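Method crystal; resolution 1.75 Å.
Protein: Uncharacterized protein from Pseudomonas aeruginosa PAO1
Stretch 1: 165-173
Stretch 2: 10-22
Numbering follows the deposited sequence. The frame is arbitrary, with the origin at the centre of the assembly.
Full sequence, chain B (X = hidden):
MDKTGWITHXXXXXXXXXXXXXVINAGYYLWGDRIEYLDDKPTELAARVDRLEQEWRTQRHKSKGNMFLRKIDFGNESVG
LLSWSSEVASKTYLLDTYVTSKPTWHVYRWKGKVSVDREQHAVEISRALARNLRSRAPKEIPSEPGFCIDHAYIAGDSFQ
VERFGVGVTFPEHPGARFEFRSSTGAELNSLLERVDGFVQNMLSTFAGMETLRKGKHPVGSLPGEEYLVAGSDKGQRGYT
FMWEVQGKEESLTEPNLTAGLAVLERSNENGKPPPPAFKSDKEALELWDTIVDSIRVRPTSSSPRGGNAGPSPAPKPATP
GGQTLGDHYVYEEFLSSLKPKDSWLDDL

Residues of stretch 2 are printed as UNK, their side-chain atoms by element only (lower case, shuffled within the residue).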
# COMPACT_ATOMS: atom_id res chain seq x y z
N GLY B 165 13.49 2.58 -13.88
CA GLY B 165 13.90 3.08 -12.59
C GLY B 165 15.12 2.28 -12.19
O GLY B 165 15.12 1.05 -12.30
N VAL B 166 16.15 2.98 -11.73
CA VAL B 166 17.41 2.37 -11.36
C VAL B 166 17.75 2.85 -9.97
O VAL B 166 17.63 4.03 -9.68
CB VAL B 166 18.55 2.77 -12.33
CG1 VAL B 166 19.85 2.11 -11.91
CG2 VAL B 166 18.18 2.38 -13.76
N GLY B 167 18.16 1.92 -9.12
CA GLY B 167 18.54 2.24 -7.75
C GLY B 167 19.98 1.81 -7.52
O GLY B 167 20.39 0.75 -7.98
N VAL B 168 20.73 2.65 -6.80
CA VAL B 168 22.17 2.45 -6.68
C VAL B 168 22.62 2.67 -5.26
O VAL B 168 22.26 3.67 -4.64
CB VAL B 168 22.92 3.45 -7.59
CG1 VAL B 168 24.41 3.12 -7.64
CG2 VAL B 168 22.34 3.43 -8.99
N THR B 169 23.43 1.75 -4.74
CA THR B 169 24.10 1.99 -3.46
C THR B 169 25.61 1.99 -3.62
O THR B 169 26.15 1.52 -4.63
CB THR B 169 23.67 0.99 -2.35
OG1 THR B 169 24.10 -0.34 -2.68
CG2 THR B 169 22.13 1.00 -2.18
N PHE B 170 26.28 2.55 -2.62
CA PHE B 170 27.72 2.79 -2.69
C PHE B 170 28.38 2.22 -1.44
O PHE B 170 28.12 2.69 -0.33
CB PHE B 170 27.98 4.30 -2.77
CG PHE B 170 27.17 5.00 -3.83
CD1 PHE B 170 27.67 5.19 -5.10
CD2 PHE B 170 25.89 5.47 -3.54
CE1 PHE B 170 26.93 5.82 -6.08
CE2 PHE B 170 25.14 6.11 -4.51
CZ PHE B 170 25.66 6.29 -5.78
N PRO B 171 29.21 1.18 -1.61
CA PRO B 171 29.88 0.54 -0.47
C PRO B 171 30.49 1.56 0.50
O PRO B 171 30.34 1.41 1.72
CB PRO B 171 30.97 -0.30 -1.13
CG PRO B 171 30.35 -0.71 -2.43
CD PRO B 171 29.47 0.46 -2.87
N GLU B 172 31.14 2.58 -0.04
CA GLU B 172 31.82 3.60 0.76
C GLU B 172 30.87 4.55 1.49
O GLU B 172 31.29 5.27 2.40
CB GLU B 172 32.78 4.41 -0.12
CG GLU B 172 33.90 3.60 -0.75
CD GLU B 172 34.71 4.41 -1.74
OE1 GLU B 172 34.23 5.47 -2.19
OE2 GLU B 172 35.84 3.98 -2.08
N HIS B 173 29.61 4.56 1.09
CA HIS B 173 28.63 5.47 1.68
C HIS B 173 27.41 4.74 2.22
O HIS B 173 26.32 4.81 1.64
CB HIS B 173 28.21 6.52 0.67
CG HIS B 173 29.36 7.27 0.07
ND1 HIS B 173 30.21 8.05 0.82
CD2 HIS B 173 29.80 7.35 -1.21
CE1 HIS B 173 31.13 8.58 0.03
NE2 HIS B 173 30.90 8.18 -1.21
N UNK B 10 23.87 2.23 -19.90
CA UNK B 10 22.70 2.56 -20.71
C UNK B 10 21.45 2.17 -19.94
O UNK B 10 21.31 1.02 -19.54
c UNK B 10 22.69 1.77 -22.00
s UNK B 10 24.10 2.01 -23.07
N UNK B 11 20.55 3.13 -19.75
CA UNK B 11 19.24 2.86 -19.18
C UNK B 11 18.20 3.53 -20.08
O UNK B 11 18.21 4.74 -20.26
c UNK B 11 21.92 3.06 -15.19
c UNK B 11 21.01 3.60 -16.09
c UNK B 11 21.07 0.86 -15.67
c UNK B 11 21.95 1.69 -14.98
c UNK B 11 20.13 2.79 -16.79
c UNK B 11 19.13 3.39 -17.75
c UNK B 11 20.16 1.41 -16.56
N UNK B 12 17.32 2.74 -20.68
CA UNK B 12 16.30 3.31 -21.55
C UNK B 12 16.97 4.08 -22.68
O UNK B 12 17.82 3.53 -23.39
N UNK B 13 16.61 5.36 -22.84
CA UNK B 13 17.17 6.19 -23.91
C UNK B 13 18.42 6.92 -23.46
O UNK B 13 19.01 7.67 -24.24
n UNK B 13 13.63 5.21 -26.48
c UNK B 13 14.81 6.05 -26.23
n UNK B 13 12.26 3.88 -27.79
c UNK B 13 13.34 4.65 -27.65
c UNK B 13 16.14 7.23 -24.40
c UNK B 13 14.80 6.65 -24.82
n UNK B 13 14.12 4.87 -28.71
N UNK B 14 18.83 6.70 -22.21
CA UNK B 14 19.84 7.56 -21.59
C UNK B 14 21.14 6.85 -21.21
O UNK B 14 21.20 5.63 -21.15
c UNK B 14 16.95 9.01 -21.14
c UNK B 14 16.44 11.31 -21.55
c UNK B 14 18.24 9.35 -20.76
c UNK B 14 17.73 11.66 -21.18
c UNK B 14 19.23 8.28 -20.37
c UNK B 14 18.62 10.68 -20.79
c UNK B 14 16.05 9.99 -21.53
N UNK B 15 22.16 7.65 -20.95
CA UNK B 15 23.42 7.18 -20.38
C UNK B 15 23.67 7.90 -19.05
O UNK B 15 23.24 9.04 -18.87
c UNK B 15 25.74 7.56 -23.53
c UNK B 15 24.57 5.48 -22.77
c UNK B 15 24.60 7.51 -21.32
c UNK B 15 24.55 6.99 -22.75
N UNK B 16 24.40 7.24 -18.15
CA UNK B 16 24.80 7.85 -16.90
C UNK B 16 26.07 7.14 -16.43
O UNK B 16 26.25 5.96 -16.69
c UNK B 16 24.01 8.61 -14.62
c UNK B 16 22.89 8.65 -13.57
c UNK B 16 23.55 6.25 -15.38
c UNK B 16 23.70 7.71 -15.81
N UNK B 17 26.95 7.87 -15.75
CA UNK B 17 28.18 7.28 -15.22
C UNK B 17 28.09 7.01 -13.72
O UNK B 17 27.59 7.85 -12.98
o UNK B 17 28.98 7.84 -17.84
c UNK B 17 29.54 8.54 -16.98
o UNK B 17 30.24 9.53 -17.28
c UNK B 17 29.38 8.20 -15.50
N UNK B 18 28.54 5.83 -13.29
CA UNK B 18 28.54 5.46 -11.89
C UNK B 18 29.90 4.89 -11.52
O UNK B 18 30.61 4.37 -12.38
c UNK B 18 26.04 4.92 -11.91
c UNK B 18 27.45 4.43 -11.61
c UNK B 18 25.67 6.01 -10.92
c UNK B 18 25.03 3.77 -11.89
N UNK B 19 30.27 4.99 -10.23
CA UNK B 19 31.53 4.44 -9.72
C UNK B 19 31.59 2.94 -9.97
O UNK B 19 30.54 2.29 -10.06
c UNK B 19 29.44 5.60 -9.18
c UNK B 19 30.36 5.69 -8.01
c UNK B 19 31.46 4.70 -8.21
N UNK B 20 32.80 2.37 -10.06
CA UNK B 20 32.89 0.96 -10.45
C UNK B 20 32.31 -0.00 -9.41
O UNK B 20 31.89 -1.10 -9.78
c UNK B 20 34.11 2.96 -9.77
c UNK B 20 35.02 1.76 -9.69
c UNK B 20 34.41 0.75 -10.61
N UNK B 21 32.29 0.39 -8.14
CA UNK B 21 31.79 -0.50 -7.09
C UNK B 21 30.30 -0.28 -6.78
O UNK B 21 29.77 -0.86 -5.85
c UNK B 21 32.63 1.07 -5.27
o UNK B 21 32.47 2.01 -6.07
o UNK B 21 32.79 1.25 -4.04
c UNK B 21 32.63 -0.35 -5.81
N UNK B 22 29.63 0.55 -7.58
CA UNK B 22 28.21 0.82 -7.37
C UNK B 22 27.41 -0.47 -7.50
O UNK B 22 27.66 -1.28 -8.40
c UNK B 22 27.71 1.85 -8.38
O HOH W 1 31.56 3.23 -2.95

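Position 10 carries one carbon followed by one sulfur, with no further atom, and lies out of reach of stretch 1; it is Cys10, in the strand that enters from earlier in the chain. At position 11 a single carbon leads to a six-carbon ring with no heteroatom, and CG2 of Val166 sits over the face of that ring, 3.6 Å from its centroid and 12° off the normal. A plain six-membered carbon ring identifies Phe11.

Position 12 has no side-chain atoms and a positive phi of 58°, a conformation that favours the residue found, Gly12. Position 13 extends through three carbons and a nitrogen to a carbon bearing two more nitrogens, a guanidinium group that is hydrogen-bonded elsewhere in the structure: Arg13. Position 14 repeats the pattern of one carbon and a six-carbon ring, but out of reach of stretch 1, and is Phe14. A type II' turn joins it to Phe11, closed by paired backbone hydrogen bonds, Phe14 N to Phe11 O at 2.8 Å and Phe11 N to Phe14 O at 2.9 Å.

Position 15 has four carbons forked at the second, Leu15. Position 16 also has four, but forks at the first and has one arm two carbons long, hence Ile16. Two carbons, the second carrying two oxygens, make position 17 Asp17. None of these three reaches stretch 1.

At position 18 four carbons fork at the second, and one tip approaches Val168 CG2; this is Leu18, with CD1 4.0 Å from that methyl. Position 19 closes three carbons onto its backbone nitrogen, the mark of Pro19, whose CG lies 3.9 Å from Phe170 CE1, at the ring edge. Position 20 has the same closed ring but no contact, Pro20. Position 21 has two carbons and a terminal pair of oxygens near Pro171: Asp21, with OD2 3.5 Å from Pro171 CG. Position 22 has a single carbon, CB, 3.6 Å from Val168 CG1, and is Ala22.

The contact is apolar along most of its length, without a direct hydrogen bond between the stretches. Val166 and Val168 both point toward stretch 2 and meet Phe11, Leu18 and Ala22. Near Ala22 the backbones draw together, and its CA makes a CA-H...O contact of 3.5 Å with Thr169 O. Beyond it, Asp21 OD2 and Glu172 OE2 are like charges 4.5 Å apart, but a water bridges the stretches, donating to Asp21 OD2 (2.6 Å from the water oxygen) and accepting from Glu172 N (3.0 Å from the same oxygen).

Stretch 2 10-22: CFGRFLIDLPPDA
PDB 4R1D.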